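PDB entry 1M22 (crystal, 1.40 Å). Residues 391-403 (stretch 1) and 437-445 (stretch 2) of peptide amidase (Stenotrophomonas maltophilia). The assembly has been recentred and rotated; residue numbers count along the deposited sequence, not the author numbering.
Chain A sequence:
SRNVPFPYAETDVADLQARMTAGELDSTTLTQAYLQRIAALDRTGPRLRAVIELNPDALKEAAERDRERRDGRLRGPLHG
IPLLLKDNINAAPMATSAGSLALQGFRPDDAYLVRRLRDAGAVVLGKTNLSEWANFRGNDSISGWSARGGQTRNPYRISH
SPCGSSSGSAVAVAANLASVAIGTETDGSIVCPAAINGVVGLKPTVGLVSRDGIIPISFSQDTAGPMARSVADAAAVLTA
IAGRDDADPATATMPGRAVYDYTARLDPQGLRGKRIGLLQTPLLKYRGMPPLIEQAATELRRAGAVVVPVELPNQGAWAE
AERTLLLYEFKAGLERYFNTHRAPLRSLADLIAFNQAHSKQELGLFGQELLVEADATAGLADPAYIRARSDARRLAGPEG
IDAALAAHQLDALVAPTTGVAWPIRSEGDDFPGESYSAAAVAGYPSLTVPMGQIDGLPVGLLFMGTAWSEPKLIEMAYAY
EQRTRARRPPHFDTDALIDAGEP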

ATOM      1  N   ASP A 391      12.473  20.622   6.839  1.00 11.20           N
ATOM      2  CA  ASP A 391      13.016  20.757   5.491  1.00 12.38           C
ATOM      3  C   ASP A 391      12.435  19.749   4.502  1.00 11.94           C
ATOM      4  O   ASP A 391      12.070  20.109   3.384  1.00 12.57           O
ATOM      5  CB  ASP A 391      14.543  20.623   5.502  1.00 14.96           C
ATOM      6  CG  ASP A 391      15.228  21.805   6.160  1.00 18.35           C
ATOM      7  OD1 ASP A 391      14.661  22.916   6.131  1.00 19.67           O
ATOM      8  OD2 ASP A 391      16.344  21.624   6.691  1.00 21.32           O
ATOM      9  N   ALA A 392      12.361  18.487   4.909  1.00 11.50           N
ATOM     10  CA  ALA A 392      11.834  17.445   4.035  1.00 10.04           C
ATOM     11  C   ALA A 392      10.406  17.758   3.594  1.00  9.70           C
ATOM     12  O   ALA A 392      10.089  17.713   2.407  1.00 10.14           O
ATOM     13  CB  ALA A 392      11.882  16.096   4.744  1.00 10.72           C
ATOM     14  N   ARG A 393       9.558  18.079   4.563  1.00  9.83           N
ATOM     15  CA  ARG A 393       8.158  18.404   4.311  1.00 11.50           C
ATOM     16  C   ARG A 393       8.024  19.615   3.383  1.00 11.64           C
ATOM     17  O   ARG A 393       7.225  19.611   2.442  1.00 10.79           O
ATOM     18  CB  ARG A 393       7.467  18.660   5.659  1.00 14.86           C
ATOM     19  CG  ARG A 393       5.966  18.879   5.612  1.00 18.52           C
ATOM     20  CD  ARG A 393       5.286  17.933   4.643  1.00 20.35           C
ATOM     21  NE  ARG A 393       5.457  16.508   4.912  1.00 20.84           N
ATOM     22  CZ  ARG A 393       4.762  15.819   5.811  1.00 20.85           C
ATOM     23  NH1 ARG A 393       3.840  16.421   6.552  1.00 21.38           N
ATOM     24  NH2 ARG A 393       4.964  14.516   5.938  1.00 14.75           N
ATOM     25  N   ARG A 394       8.822  20.644   3.643  1.00 11.64           N
ATOM     26  CA  ARG A 394       8.803  21.865   2.844  1.00 11.65           C
ATOM     27  C   ARG A 394       9.269  21.647   1.404  1.00 10.82           C
ATOM     28  O   ARG A 394       8.623  22.096   0.460  1.00 11.51           O
ATOM     29  CB  ARG A 394       9.682  22.927   3.511  1.00 13.40           C
ATOM     30  CG  ARG A 394       9.869  24.198   2.698  1.00 15.08           C
ATOM     31  CD  ARG A 394      10.642  25.246   3.495  1.00 15.28           C
ATOM     32  NE  ARG A 394      11.956  24.767   3.920  1.00 18.94           N
ATOM     33  CZ  ARG A 394      12.997  24.604   3.109  1.00 18.27           C
ATOM     34  NH1 ARG A 394      12.887  24.883   1.818  1.00 21.75           N
ATOM     35  NH2 ARG A 394      14.149  24.157   3.591  1.00 21.25           N
ATOM     36  N   LEU A 395      10.391  20.956   1.243  1.00 10.35           N
ATOM     37  CA  LEU A 395      10.951  20.703  -0.078  1.00 10.76           C
ATOM     38  C   LEU A 395      10.084  19.839  -0.985  1.00  9.95           C
ATOM     39  O   LEU A 395       9.996  20.090  -2.185  1.00 10.23           O
ATOM     40  CB  LEU A 395      12.333  20.056   0.053  1.00 12.76           C
ATOM     41  CG  LEU A 395      13.437  20.921   0.671  1.00 14.12           C
ATOM     42  CD1 LEU A 395      14.660  20.066   0.938  1.00 15.39           C
ATOM     43  CD2 LEU A 395      13.777  22.077  -0.259  1.00 15.56           C
ATOM     44  N   ALA A 396       9.446  18.825  -0.410  1.00  9.99           N
ATOM     45  CA  ALA A 396       8.608  17.912  -1.182  1.00  8.50           C
ATOM     46  C   ALA A 396       7.191  18.419  -1.419  1.00  8.22           C
ATOM     47  O   ALA A 396       6.595  18.142  -2.459  1.00  9.03           O
ATOM     48  CB  ALA A 396       8.558  16.553  -0.490  1.00  8.82           C
ATOM     49  N   GLY A 397       6.653  19.157  -0.452  1.00  8.07           N
ATOM     50  CA  GLY A 397       5.293  19.659  -0.579  1.00  9.39           C
ATOM     51  C   GLY A 397       5.176  21.074  -1.121  1.00  9.25           C
ATOM     52  O   GLY A 397       5.139  21.269  -2.336  1.00 10.47           O
ATOM     53  N   PRO A 398       5.119  22.084  -0.240  1.00 11.22           N
ATOM     54  CA  PRO A 398       5.000  23.485  -0.658  1.00 12.18           C
ATOM     55  C   PRO A 398       5.944  23.921  -1.779  1.00 12.26           C
ATOM     56  O   PRO A 398       5.524  24.581  -2.727  1.00 14.47           O
ATOM     57  CB  PRO A 398       5.255  24.245   0.640  1.00 14.47           C
ATOM     58  CG  PRO A 398       4.634  23.352   1.656  1.00 14.88           C
ATOM     59  CD  PRO A 398       5.127  21.980   1.230  1.00 11.72           C
ATOM     60  N   GLU A 399       7.214  23.547  -1.671  1.00 11.54           N
ATOM     61  CA  GLU A 399       8.202  23.931  -2.667  1.00 12.48           C
ATOM     62  C   GLU A 399       8.515  22.831  -3.677  1.00 10.82           C
ATOM     63  O   GLU A 399       9.427  22.963  -4.494  1.00 13.67           O
ATOM     64  CB  GLU A 399       9.478  24.396  -1.957  1.00 14.00           C
ATOM     65  CG  GLU A 399       9.299  25.728  -1.233  1.00 17.77           C
ATOM     66  CD  GLU A 399      10.433  26.057  -0.279  1.00 20.36           C
ATOM     67  OE1 GLU A 399      11.581  25.646  -0.542  1.00 23.91           O
ATOM     68  OE2 GLU A 399      10.174  26.742   0.732  1.00 23.66           O
ATOM     69  N   GLY A 400       7.737  21.753  -3.623  1.00 10.18           N
ATOM     70  CA  GLY A 400       7.925  20.641  -4.539  1.00  9.48           C
ATOM     71  C   GLY A 400       6.669  20.403  -5.357  1.00  9.10           C
ATOM     72  O   GLY A 400       6.444  21.060  -6.374  1.00  9.78           O
ATOM     73  N   ILE A 401       5.840  19.467  -4.907  1.00  8.21           N
ATOM     74  CA  ILE A 401       4.602  19.157  -5.605  1.00  7.44           C
ATOM     75  C   ILE A 401       3.714  20.394  -5.781  1.00  7.63           C
ATOM     76  O   ILE A 401       3.206  20.649  -6.874  1.00  7.98           O
ATOM     77  CB  ILE A 401       3.805  18.063  -4.852  1.00  7.48           C
ATOM     78  CG1 ILE A 401       4.506  16.708  -5.011  1.00  8.17           C
ATOM     79  CG2 ILE A 401       2.367  18.004  -5.366  1.00  7.58           C
ATOM     80  CD1 ILE A 401       3.948  15.614  -4.110  1.00 10.15           C
ATOM     81  N   ASP A 402       3.535  21.169  -4.715  1.00  7.75           N
ATOM     82  CA  ASP A 402       2.679  22.347  -4.809  1.00  7.79           C
ATOM     83  C   ASP A 402       3.226  23.405  -5.758  1.00  8.88           C
ATOM     84  O   ASP A 402       2.461  24.084  -6.440  1.00  9.77           O
ATOM     85  CB  ASP A 402       2.441  22.956  -3.427  1.00  8.83           C
ATOM     86  CG  ASP A 402       1.665  22.031  -2.511  1.00 11.82           C
ATOM     87  OD1 ASP A 402       0.770  21.312  -3.005  1.00 11.77           O
ATOM     88  OD2 ASP A 402       1.945  22.033  -1.296  1.00 12.97           O
ATOM     89  N   ALA A 403       4.546  23.547  -5.806  1.00  9.22           N
ATOM     90  CA  ALA A 403       5.151  24.528  -6.700  1.00  9.22           C
ATOM     91  C   ALA A 403       4.889  24.135  -8.153  1.00 10.37           C
ATOM     92  O   ALA A 403       4.591  24.983  -8.992  1.00 10.72           O
ATOM     93  CB  ALA A 403       6.652  24.624  -6.440  1.00 10.04           C
ATOM     94  N   SER A 437       8.464   9.474  -4.311  1.00  8.41           N
ATOM     95  CA  SER A 437       9.016   9.890  -3.030  1.00  8.24           C
ATOM     96  C   SER A 437       8.494  11.267  -2.628  1.00  7.79           C
ATOM     97  O   SER A 437       8.340  11.558  -1.443  1.00  8.43           O
ATOM     98  CB  SER A 437      10.544   9.922  -3.089  1.00  8.87           C
ATOM     99  OG  SER A 437      11.091  10.339  -1.846  1.00 13.93           O
ATOM    100  N   ALA A 438       8.224  12.116  -3.615  1.00  7.56           N
ATOM    101  CA  ALA A 438       7.725  13.456  -3.333  1.00  7.60           C
ATOM    102  C   ALA A 438       6.419  13.393  -2.544  1.00  7.17           C
ATOM    103  O   ALA A 438       6.255  14.086  -1.543  1.00  7.75           O
ATOM    104  CB  ALA A 438       7.515  14.227  -4.633  1.00  9.94           C
ATOM    105  N   ALA A 439       5.485  12.560  -2.993  1.00  6.89           N
ATOM    106  CA  ALA A 439       4.213  12.441  -2.296  1.00  6.69           C
ATOM    107  C   ALA A 439       4.402  11.834  -0.909  1.00  5.77           C
ATOM    108  O   ALA A 439       3.789  12.274   0.063  1.00  6.43           O
ATOM    109  CB  ALA A 439       3.241  11.595  -3.115  1.00  7.74           C
ATOM    110  N   ALA A 440       5.256  10.822  -0.815  1.00  6.47           N
ATOM    111  CA  ALA A 440       5.503  10.180   0.468  1.00  6.42           C
ATOM    112  C   ALA A 440       6.080  11.154   1.497  1.00  6.36           C
ATOM    113  O   ALA A 440       5.614  11.218   2.635  1.00  7.51           O
ATOM    114  CB  ALA A 440       6.447   8.990   0.283  1.00  7.52           C
ATOM    115  N   VAL A 441       7.087  11.917   1.089  1.00  6.36           N
ATOM    116  CA  VAL A 441       7.732  12.861   1.994  1.00  7.16           C
ATOM    117  C   VAL A 441       6.844  14.064   2.320  1.00  7.64           C
ATOM    118  O   VAL A 441       6.872  14.580   3.437  1.00  8.87           O
ATOM    119  CB  VAL A 441       9.085  13.311   1.401  1.00  7.05           C
ATOM    120  CG1 VAL A 441       9.740  14.359   2.288  1.00  9.13           C
ATOM    121  CG2 VAL A 441       9.998  12.092   1.260  1.00  8.03           C
ATOM    122  N   ALA A 442       6.043  14.502   1.355  1.00  7.40           N
ATOM    123  CA  ALA A 442       5.143  15.631   1.573  1.00  6.73           C
ATOM    124  C   ALA A 442       3.922  15.211   2.382  1.00  7.10           C
ATOM    125  O   ALA A 442       3.234  16.056   2.954  1.00  8.92           O
ATOM    126  CB  ALA A 442       4.691  16.201   0.236  1.00  7.09           C
ATOM    127  N   GLY A 443       3.660  13.906   2.432  1.00  6.68           N
ATOM    128  CA  GLY A 443       2.490  13.404   3.136  1.00  7.43           C
ATOM    129  C   GLY A 443       1.256  13.625   2.275  1.00  5.94           C
ATOM    130  O   GLY A 443       0.133  13.692   2.783  1.00  7.89           O
ATOM    131  N   TYR A 444       1.476  13.733   0.966  1.00  6.38           N
ATOM    132  CA  TYR A 444       0.409  13.971  -0.009  1.00  6.06           C
ATOM    133  C   TYR A 444      -0.056  12.672  -0.660  1.00  6.09           C
ATOM    134  O   TYR A 444       0.671  11.683  -0.681  1.00  6.09           O
ATOM    135  CB  TYR A 444       0.902  14.930  -1.093  1.00  6.25           C
ATOM    136  CG  TYR A 444       1.114  16.363  -0.646  1.00  6.74           C
ATOM    137  CD1 TYR A 444       0.897  16.758   0.678  1.00  6.55           C
ATOM    138  CD2 TYR A 444       1.535  17.327  -1.557  1.00  6.60           C
ATOM    139  CE1 TYR A 444       1.097  18.090   1.074  1.00  8.41           C
ATOM    140  CE2 TYR A 444       1.738  18.651  -1.171  1.00  7.41           C
ATOM    141  CZ  TYR A 444       1.517  19.021   0.140  1.00  7.63           C
ATOM    142  OH  TYR A 444       1.708  20.335   0.507  1.00 10.73           O
ATOM    143  N   PRO A 445      -1.268  12.670  -1.234  1.00  5.53           N
ATOM    144  CA  PRO A 445      -1.788  11.458  -1.872  1.00  5.55           C
ATOM    145  C   PRO A 445      -1.170  11.084  -3.216  1.00  5.08           C
ATOM    146  O   PRO A 445      -0.813  11.944  -4.025  1.00  5.98           O
ATOM    147  CB  PRO A 445      -3.281  11.753  -1.990  1.00  6.84           C
ATOM    148  CG  PRO A 445      -3.287  13.234  -2.279  1.00  7.52           C
ATOM    149  CD  PRO A 445      -2.255  13.767  -1.294  1.00  6.68           C
TER

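Residues 391-403 lie within a longer helix that is kinked and widens into a pi-type turn at 397-401, where Ile-401 N bonds to Ala-396 O (2.9 Å) and Asp-402 N to Gly-397 O (2.9 Å). The second helix ends at Ala-442, and Gly-443 leaves helical geometry with a positive phi of 78°, a conformation that favours glycine. The two axes approach to 7.8 Å at an angle of 123°. The backbones come nearest at Gly-397 and Ala-442, whose CA atoms are 4.6 Å apart; without a side chain at Gly-397, its CA rests 3.6 Å from Ala-442 CB.

Small residues keep the packing close around this point. Ala-396 CB lies 3.7 Å from Val-441 CG1 and 4.0 Å from Ala-442 CB, while Ile-401 points toward the second stretch and sets its CD1 3.9 Å from both Ala-438 CB and Tyr-444 CD2.

Two sets of polar contacts lie at the margin of this apolar patch. Arg-393 reaches the C-terminal end of the second helix, donating to Val-441 O from NE (2.8 Å) and NH2 (3.1 Å); Ala-442 O, 3.0 Å from Arg-393 NE, lies over the guanidinium face, at a poor angle for hydrogen bonding. Beyond the helix end, Tyr-444 extends across Gly-397, and its OH donates a very short hydrogen bond to Asp-402 OD2 (2.5 Å), near the ring plane.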